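Local coordinates for protein putative oxidoreductase (Staphylococcus aureus subsp. aureus, PDB 3IV4) that is a putative oxidoreductase with a thioredoxin fold, probably a bacilliredoxin-like protein acting in thiol-disulfide exchange, at residues A[87-91]-A[92-96]. Sequence-based numbering, arbitrary orientation.
Sequences YFVNG and EMVWN
Tyr-87 and Val-94 meet at the tightest side-chain point of this hairpin, where CG2 of Val-94 stands 3.4 Å from CD2 of the tyrosine ring. The tyrosine ring swings out anti to its own nitrogen (chi1 -176°). A beta bulge turns the Val-94 side chain out of strict alternation, and its first torsion, setting CG2 between the backbone N and the carbonyl carbon, points that methyl at the ring. The evidence for the bulge is in the backbone: Tyr-87 O accepts Val-94 N at 2.9 Å, nearly in line with the carbonyl (170° at O), while Tyr-87 N donates to Trp-95 O at 3.0 Å. Two consecutive residues thus face one, and Val-94 has a helix-like psi of -8°. The same valine methyl, CG2, reaches CG2 of Val-89 at 3.8 Å, the two side chains crossing at about a right angle. Next along, CE3 of Trp-95 lies 3.8 Å from Tyr-87 CB, and the indole turns its edge to Tyr-87 N. On the opposite face of the hairpin, Phe-88 CD1 approaches Met-93 N at 3.6 Å. CB of this selenomethionine meets Phe-88 CE1 and its CG still lies against Tyr-87 O; only the selenium end leads away.

A type I' turn through Asn-90 and Gly-91 closes a two-residue loop, its backbone doubly bonded: Val-89 N to Glu-92 O at 2.9 Å and Glu-92 N to Val-89 O at 3.1 Å, both nearly straight. The looseness lies in the solvent-facing side chains of Asn-90 and Glu-92; the latter, in the conformer modelled, leads away from the hairpin.

Strands 84-89 and 92-98 form the hairpin that ends the thioredoxin-type sheet, with 92-98 at one edge. Strand 26-32 borders strand 84-89, where Phe-28 stacks on Tyr-87; Asn-90 OD1 hydrogen-bonds Lys-25 NZ. Helix 104-110 packs on Tyr-87 and Trp-95, while Phe-17 of helix 14-23 meets Phe-88 edge-to-face from the other side of the sheet.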
ATOM      1  N   TYR A  87      -2.853   3.352  -5.194  1.00  8.46           N
ATOM      2  CA  TYR A  87      -1.903   3.486  -6.292  1.00  8.80           C
ATOM      3  C   TYR A  87      -1.775   4.953  -6.627  1.00  8.99           C
ATOM      4  O   TYR A  87      -2.784   5.624  -6.925  1.00 10.10           O
ATOM      5  CB  TYR A  87      -2.388   2.707  -7.504  1.00  9.28           C
ATOM      6  CG  TYR A  87      -1.452   2.674  -8.698  1.00 10.09           C
ATOM      7  CD1 TYR A  87      -0.075   2.474  -8.546  1.00 11.03           C
ATOM      8  CD2 TYR A  87      -1.963   2.810  -9.984  1.00 12.40           C
ATOM      9  CE1 TYR A  87       0.778   2.424  -9.669  1.00 13.27           C
ATOM     10  CE2 TYR A  87      -1.131   2.752 -11.106  1.00 12.81           C
ATOM     11  CZ  TYR A  87       0.236   2.563 -10.941  1.00 13.81           C
ATOM     12  OH  TYR A  87       1.048   2.512 -12.077  1.00 17.67           O
ATOM     13  N   PHE A  88      -0.539   5.440  -6.543  1.00  9.09           N
ATOM     14  CA  PHE A  88      -0.198   6.835  -6.876  1.00  9.10           C
ATOM     15  C   PHE A  88       0.616   6.928  -8.151  1.00 10.62           C
ATOM     16  O   PHE A  88       1.601   6.209  -8.331  1.00 10.91           O
ATOM     17  CB  PHE A  88       0.594   7.499  -5.738  1.00 10.14           C
ATOM     18  CG  PHE A  88      -0.173   7.608  -4.462  1.00  9.58           C
ATOM     19  CD1 PHE A  88      -0.930   8.748  -4.178  1.00 10.49           C
ATOM     20  CD2 PHE A  88      -0.188   6.546  -3.554  1.00  9.94           C
ATOM     21  CE1 PHE A  88      -1.671   8.837  -2.990  1.00 10.82           C
ATOM     22  CE2 PHE A  88      -0.926   6.629  -2.363  1.00 10.90           C
ATOM     23  CZ  PHE A  88      -1.660   7.763  -2.075  1.00 10.40           C
ATOM     24  N   VAL A  89       0.166   7.807  -9.039  1.00 11.15           N
ATOM     25  CA  VAL A  89       0.875   8.056 -10.291  1.00 12.96           C
ATOM     26  C   VAL A  89       1.264   9.526 -10.269  1.00 13.42           C
ATOM     27  O   VAL A  89       0.406  10.389 -10.182  1.00 13.98           O
ATOM     28  CB  VAL A  89      -0.004   7.739 -11.525  1.00 13.32           C
ATOM     29  CG1 VAL A  89       0.700   8.179 -12.806  1.00 15.67           C
ATOM     30  CG2 VAL A  89      -0.336   6.251 -11.572  1.00 14.65           C
ATOM     31  N   ASN A  90       2.572   9.801 -10.329  1.00 14.74           N
ATOM     32  CA  ASN A  90       3.086  11.168 -10.152  1.00 16.17           C
ATOM     33  C   ASN A  90       2.470  11.900  -8.954  1.00 15.68           C
ATOM     34  O   ASN A  90       2.085  13.077  -9.047  1.00 17.02           O
ATOM     35  CB  ASN A  90       2.867  11.989 -11.423  1.00 17.22           C
ATOM     36  CG  ASN A  90       3.770  11.564 -12.553  1.00 19.46           C
ATOM     37  OD1 ASN A  90       3.316  11.008 -13.547  1.00 23.16           O
ATOM     38  ND2 ASN A  90       5.051  11.823 -12.403  1.00 24.18           N
ATOM     39  N   GLY A  91       2.372  11.198  -7.830  1.00 14.76           N
ATOM     40  CA  GLY A  91       1.922  11.795  -6.591  1.00 14.46           C
ATOM     41  C   GLY A  91       0.426  11.871  -6.378  1.00 14.17           C
ATOM     42  O   GLY A  91      -0.017  12.336  -5.327  1.00 15.29           O
ATOM     43  N   GLU A  92      -0.347  11.477  -7.385  0.50 14.06           N
ATOM     44  CA  GLU A  92      -1.793  11.630  -7.338  0.50 13.62           C
ATOM     45  C   GLU A  92      -2.444  10.274  -7.282  0.50 12.66           C
ATOM     46  O   GLU A  92      -2.075   9.365  -8.019  0.50 12.39           O
ATOM     47  CB  GLU A  92      -2.307  12.389  -8.561  0.50 14.19           C
ATOM     48  CG  GLU A  92      -3.818  12.477  -8.621  0.50 15.48           C
ATOM     49  CD  GLU A  92      -4.321  13.509  -9.625  0.50 17.16           C
ATOM     50  OE1 GLU A  92      -3.612  14.517  -9.863  0.50 18.97           O
ATOM     51  OE2 GLU A  92      -5.439  13.322 -10.157  0.50 15.47           O
HETATM   52  N   MSE A  93      -3.427  10.126  -6.413  0.50 12.10           N
HETATM   53  CA  MSE A  93      -4.077   8.851  -6.371  0.50 12.02           C
HETATM   54  C   MSE A  93      -4.851   8.568  -7.638  0.50 11.72           C
HETATM   55  O   MSE A  93      -5.474   9.443  -8.249  0.50 11.31           O
HETATM   56  CB  MSE A  93      -5.014   8.724  -5.204  0.50 12.38           C
HETATM   57  CG  MSE A  93      -5.546   7.360  -5.278  0.50 12.56           C
HETATM   58 SE   MSE A  93      -7.240   7.030  -4.626  0.50 13.09          SE
HETATM   59  CE  MSE A  93      -8.144   8.761  -4.556  0.50  8.23           C
ATOM     60  N   VAL A  94      -4.838   7.315  -8.033  1.00 11.58           N
ATOM     61  CA  VAL A  94      -5.632   6.936  -9.205  1.00 12.12           C
ATOM     62  C   VAL A  94      -6.481   5.684  -8.979  1.00 10.93           C
ATOM     63  O   VAL A  94      -7.300   5.334  -9.834  1.00 10.29           O
ATOM     64  CB  VAL A  94      -4.771   6.751 -10.477  1.00 13.90           C
ATOM     65  CG1 VAL A  94      -4.004   8.039 -10.840  1.00 15.55           C
ATOM     66  CG2 VAL A  94      -3.831   5.631 -10.314  1.00 14.27           C
ATOM     67  N   TRP A  95      -6.278   5.008  -7.842  1.00  9.78           N
ATOM     68  CA  TRP A  95      -6.980   3.752  -7.544  1.00  8.93           C
ATOM     69  C   TRP A  95      -6.849   3.449  -6.065  1.00  8.66           C
ATOM     70  O   TRP A  95      -5.818   3.748  -5.441  1.00  8.45           O
ATOM     71  CB  TRP A  95      -6.339   2.616  -8.362  1.00  9.21           C
ATOM     72  CG  TRP A  95      -6.726   1.168  -8.073  1.00  8.99           C
ATOM     73  CD1 TRP A  95      -7.623   0.388  -8.771  1.00 10.40           C
ATOM     74  CD2 TRP A  95      -6.134   0.298  -7.088  1.00  9.00           C
ATOM     75  NE1 TRP A  95      -7.626  -0.896  -8.270  1.00 10.55           N
ATOM     76  CE2 TRP A  95      -6.711  -0.977  -7.250  1.00  9.57           C
ATOM     77  CE3 TRP A  95      -5.150   0.478  -6.094  1.00  9.10           C
ATOM     78  CZ2 TRP A  95      -6.379  -2.053  -6.437  1.00  9.35           C
ATOM     79  CZ3 TRP A  95      -4.807  -0.592  -5.302  1.00  8.86           C
ATOM     80  CH2 TRP A  95      -5.419  -1.848  -5.480  1.00  9.70           C
ATOM     81  N   ASN A  96      -7.890   2.843  -5.505  1.00  8.80           N
ATOM     82  CA  ASN A  96      -7.773   2.222  -4.188  1.00  9.25           C
ATOM     83  C   ASN A  96      -8.713   1.013  -4.107  1.00  9.15           C
ATOM     84  O   ASN A  96      -9.714   0.946  -4.837  1.00 10.03           O
ATOM     85  CB  ASN A  96      -8.085   3.229  -3.078  1.00  9.32           C
ATOM     86  CG  ASN A  96      -9.552   3.597  -3.010  1.00 12.15           C
ATOM     87  OD1 ASN A  96     -10.345   2.889  -2.406  1.00 14.58           O
ATOM     88  ND2 ASN A  96      -9.918   4.720  -3.624  1.00 13.93           N
TER